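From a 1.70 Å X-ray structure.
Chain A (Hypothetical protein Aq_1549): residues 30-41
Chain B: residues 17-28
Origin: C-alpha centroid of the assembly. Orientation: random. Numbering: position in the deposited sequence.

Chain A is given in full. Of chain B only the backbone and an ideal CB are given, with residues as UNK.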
# COMPACT_ATOMS: atom_id res chain seq x y z
N LYS A 30 2.52 -15.35 -4.80
CA LYS A 30 2.92 -15.55 -6.19
C LYS A 30 2.64 -14.35 -7.08
O LYS A 30 2.67 -14.45 -8.30
CB LYS A 30 2.23 -16.80 -6.76
CG LYS A 30 2.66 -18.08 -6.08
CD LYS A 30 2.01 -19.30 -6.71
CE LYS A 30 2.48 -20.58 -6.04
NZ LYS A 30 1.95 -21.80 -6.71
N GLY A 31 2.37 -13.21 -6.45
CA GLY A 31 2.09 -12.00 -7.21
C GLY A 31 2.91 -10.86 -6.64
O GLY A 31 4.01 -11.09 -6.13
N LEU A 32 2.40 -9.64 -6.73
CA LEU A 32 3.10 -8.48 -6.20
C LEU A 32 3.22 -8.63 -4.68
O LEU A 32 2.25 -8.96 -4.01
CB LEU A 32 2.33 -7.21 -6.53
CG LEU A 32 2.23 -6.83 -8.02
CD1 LEU A 32 0.99 -6.00 -8.27
CD2 LEU A 32 3.49 -6.07 -8.42
N ASN A 33 4.42 -8.41 -4.15
CA ASN A 33 4.65 -8.53 -2.71
C ASN A 33 3.89 -7.43 -1.97
O ASN A 33 4.05 -6.25 -2.28
CB ASN A 33 6.14 -8.44 -2.42
CG ASN A 33 6.44 -8.49 -0.94
OD1 ASN A 33 6.61 -7.45 -0.30
ND2 ASN A 33 6.47 -9.70 -0.38
N PRO A 34 3.05 -7.79 -0.99
CA PRO A 34 2.28 -6.79 -0.23
C PRO A 34 3.08 -5.64 0.38
O PRO A 34 2.66 -4.48 0.30
CB PRO A 34 1.56 -7.63 0.82
CG PRO A 34 1.33 -8.94 0.09
CD PRO A 34 2.68 -9.16 -0.58
N MET A 35 4.21 -5.95 1.00
CA MET A 35 5.01 -4.90 1.61
C MET A 35 5.69 -4.03 0.56
O MET A 35 5.94 -2.85 0.79
CB MET A 35 6.01 -5.50 2.59
CG MET A 35 5.37 -5.78 3.97
SD MET A 35 5.02 -4.29 4.98
CE MET A 35 6.56 -4.20 5.87
N GLU A 36 6.00 -4.60 -0.61
CA GLU A 36 6.58 -3.79 -1.67
C GLU A 36 5.46 -2.88 -2.18
O GLU A 36 5.69 -1.72 -2.52
CB GLU A 36 7.12 -4.65 -2.82
CG GLU A 36 8.46 -5.29 -2.50
CD GLU A 36 9.04 -6.09 -3.65
OE1 GLU A 36 8.41 -6.15 -4.73
OE2 GLU A 36 10.13 -6.68 -3.47
N LEU A 37 4.23 -3.40 -2.22
CA LEU A 37 3.09 -2.61 -2.67
C LEU A 37 2.83 -1.44 -1.72
O LEU A 37 2.36 -0.38 -2.15
CB LEU A 37 1.82 -3.47 -2.80
CG LEU A 37 1.78 -4.35 -4.05
CD1 LEU A 37 0.46 -5.11 -4.10
CD2 LEU A 37 1.92 -3.46 -5.29
N LEU A 38 3.14 -1.61 -0.44
CA LEU A 38 2.95 -0.50 0.50
C LEU A 38 3.91 0.62 0.10
O LEU A 38 3.54 1.80 0.10
CB LEU A 38 3.22 -0.94 1.94
CG LEU A 38 3.27 0.21 2.96
CD1 LEU A 38 1.94 0.95 2.95
CD2 LEU A 38 3.57 -0.33 4.36
N LEU A 39 5.14 0.26 -0.24
CA LEU A 39 6.11 1.28 -0.64
C LEU A 39 5.64 1.95 -1.94
O LEU A 39 5.82 3.15 -2.13
CB LEU A 39 7.50 0.67 -0.83
CG LEU A 39 8.19 0.16 0.43
CD1 LEU A 39 9.54 -0.43 0.06
CD2 LEU A 39 8.38 1.30 1.44
N VAL A 40 5.05 1.17 -2.84
CA VAL A 40 4.55 1.75 -4.08
C VAL A 40 3.42 2.73 -3.77
O VAL A 40 3.34 3.81 -4.36
CB VAL A 40 4.03 0.66 -5.06
CG1 VAL A 40 3.30 1.32 -6.23
CG2 VAL A 40 5.20 -0.16 -5.58
N SER A 41 2.55 2.37 -2.83
CA SER A 41 1.43 3.24 -2.45
C SER A 41 1.95 4.56 -1.89
O SER A 41 1.46 5.63 -2.23
CB SER A 41 0.54 2.55 -1.42
OG SER A 41 0.03 1.33 -1.94
N UNK B 17 5.38 4.64 -13.21
CA UNK B 17 5.59 3.24 -13.50
C UNK B 17 6.40 2.82 -12.28
O UNK B 17 7.47 3.37 -12.00
CB UNK B 17 6.29 2.98 -14.84
N UNK B 18 5.86 1.86 -11.53
CA UNK B 18 6.45 1.41 -10.29
C UNK B 18 7.05 0.01 -10.38
O UNK B 18 6.32 -0.97 -10.55
CB UNK B 18 5.40 1.45 -9.18
N UNK B 19 8.37 -0.05 -10.25
CA UNK B 19 9.12 -1.30 -10.33
C UNK B 19 9.22 -2.05 -9.01
O UNK B 19 9.70 -1.53 -8.01
CB UNK B 19 10.53 -1.01 -10.85
N UNK B 20 8.76 -3.30 -9.02
CA UNK B 20 8.79 -4.17 -7.85
C UNK B 20 9.46 -5.48 -8.27
O UNK B 20 9.87 -5.63 -9.43
CB UNK B 20 7.39 -4.41 -7.29
N UNK B 21 9.57 -6.42 -7.35
CA UNK B 21 10.20 -7.71 -7.64
C UNK B 21 9.53 -8.56 -8.71
O UNK B 21 10.20 -9.32 -9.40
CB UNK B 21 10.26 -8.53 -6.35
N UNK B 22 8.21 -8.46 -8.86
CA UNK B 22 7.54 -9.28 -9.87
C UNK B 22 7.24 -8.54 -11.16
O UNK B 22 6.83 -9.15 -12.15
CB UNK B 22 6.23 -9.83 -9.30
N UNK B 23 7.43 -7.22 -11.17
CA UNK B 23 7.16 -6.47 -12.37
C UNK B 23 6.85 -5.02 -12.10
O UNK B 23 7.08 -4.53 -10.99
CB UNK B 23 6.00 -7.11 -13.13
N UNK B 24 6.31 -4.34 -13.10
CA UNK B 24 5.98 -2.93 -12.99
C UNK B 24 4.50 -2.65 -13.18
O UNK B 24 3.84 -3.22 -14.05
CB UNK B 24 6.79 -2.13 -14.01
N UNK B 25 3.97 -1.76 -12.34
CA UNK B 25 2.57 -1.37 -12.43
C UNK B 25 2.52 0.14 -12.46
O UNK B 25 3.45 0.80 -12.00
CB UNK B 25 1.75 -1.93 -11.27
N UNK B 26 1.44 0.69 -13.00
CA UNK B 26 1.29 2.14 -13.06
C UNK B 26 0.42 2.56 -11.89
O UNK B 26 -0.68 2.05 -11.70
CB UNK B 26 0.69 2.59 -14.39
N UNK B 27 0.94 3.49 -11.10
CA UNK B 27 0.23 3.99 -9.93
C UNK B 27 0.19 5.51 -9.96
O UNK B 27 1.21 6.16 -10.15
CB UNK B 27 0.89 3.50 -8.64
N UNK B 28 -1.00 6.06 -9.75
CA UNK B 28 -1.12 7.51 -9.74
C UNK B 28 -2.43 7.99 -10.32
O UNK B 28 -3.40 7.25 -10.42
CB UNK B 28 0.04 8.14 -10.51

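Chain A offers a loop, residues 30-33, leading into a helix from Pro A34. The carboxylate of Glu A36 lies to one side of an apolar surface made by Leu A32, Leu A37 and Val A40. Chain B forms a hairpin: the backbone N and O of position 18 pair with O and N of position 25.

Position 17 has nothing of chain A near its CB. Many residues would suit. It is Leu B17, without contact here.

Position 18 points toward chain A, and its ideal CB lies 3.6 Å from Val A40 CG1. That closeness favours a small residue such as alanine, serine or cysteine. It is Ser B18. Its OG lies 3.6 Å from Val A40 CG1 and hydrogen-bonds elsewhere in the structure.

Position 19 points away. A long polar residue is one option among many. It is Lys B19, fully extended.

Position 20 points toward the helix. Its ideal CB is 3.3 Å from Glu A36 OE1, a tight fit, and 4.4 Å from Leu A32 CD2. Little bulk fits beside the carboxylate, but a small side chain would suit: threonine offers both a polar and an apolar branch; serine or valine would supply one each. It is Thr B20. Its CG2 packs 3.7 Å from Val A40 CG2. Its OG1 donates to the carbonyl O of position 23, 2.9 Å away, tying the turn together. Water 1 donates to Glu A36 OE1 and weakly to Thr B20 OG1, and accepts from Asn A33 N.

Position 21 presents its backbone N to the Glu A36 carboxylate, with CB sideways and 3.4 Å from OE1. A short donor such as serine or threonine would exploit the second oxygen; an acidic residue would be unfavourable. It is Ser B21. Its N donates to Glu A36 OE1 (2.9 Å, nearly linear), and its OG donates to Glu A36 OE2 (2.6 Å). One carboxylate thus takes both donors of one residue.

Position 22 points toward Gly A31 and Leu A32. Its CB is 4.1 Å from Gly A31 O, leaving room for a medium apolar residue such as valine, leucine, isoleucine or methionine. It is Ile B22. Its CD1 presses to 3.2 Å from Leu A32 CD2, and its CG2 to 3.2 Å from Gly A31 O.

Position 23 has phi 155°, psi -166°. A CB would jam against the preceding carbonyl O, so glycine is expected. It is Gly B23.

Position 24 points away and is permissive. It is Glu B24.

Position 25 points toward chain A, but its ideal CB is 5.1 Å from Leu A32 CD1, so a larger apolar residue can fill the gap. It is Ile B25. Ile B25 CD1 lies 3.8 Å from Leu A37 CD2, and Ile B25 CG2 4.1 Å from Leu A32 CD1.

Position 26 points away; beta-branched residues suit. It is Thr B26.

Position 27 points toward Val A40, its CB 4.0 Å from CG1. A small apolar residue suffices. It is Ala B27, whose CB lies 4.1 Å from Val A40 CG1, an apolar contact.

Position 28, at phi 145°, again calls for glycine. It is Gly B28.

Chain B (17-28) LSKTSIGEITAG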
# COMPACT_ATOMS: atom_id res chain seq x y z
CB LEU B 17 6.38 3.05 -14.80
CG LEU B 17 5.44 2.81 -15.99
CD1 LEU B 17 6.21 2.92 -17.31
CD2 LEU B 17 4.80 1.43 -15.85
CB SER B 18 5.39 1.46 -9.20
OG SER B 18 4.70 2.70 -9.26
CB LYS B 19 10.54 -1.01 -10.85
CG LYS B 19 11.41 -2.25 -10.98
CD LYS B 19 12.77 -1.92 -11.58
CE LYS B 19 13.59 -3.17 -11.83
NZ LYS B 19 14.93 -2.87 -12.42
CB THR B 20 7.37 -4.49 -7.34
OG1 THR B 20 6.74 -5.42 -8.23
CG2 THR B 20 6.53 -3.21 -7.28
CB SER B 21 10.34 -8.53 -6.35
OG SER B 21 11.27 -7.94 -5.47
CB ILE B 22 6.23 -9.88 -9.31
CG1 ILE B 22 5.16 -8.80 -9.13
CG2 ILE B 22 6.50 -10.57 -7.99
CD1 ILE B 22 4.41 -8.45 -10.41
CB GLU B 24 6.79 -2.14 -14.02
CG GLU B 24 8.29 -2.33 -13.92
CD GLU B 24 9.05 -1.74 -15.09
OE1 GLU B 24 8.80 -2.17 -16.24
OE2 GLU B 24 9.90 -0.86 -14.87
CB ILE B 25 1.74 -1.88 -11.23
CG1 ILE B 25 2.40 -1.46 -9.92
CG2 ILE B 25 1.58 -3.38 -11.31
CD1 ILE B 25 1.58 -1.81 -8.69
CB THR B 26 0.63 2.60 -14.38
OG1 THR B 26 -0.62 1.92 -14.57
CG2 THR B 26 1.55 2.31 -15.55
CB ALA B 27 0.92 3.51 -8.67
O HOH W 1 6.62 -7.76 -5.84
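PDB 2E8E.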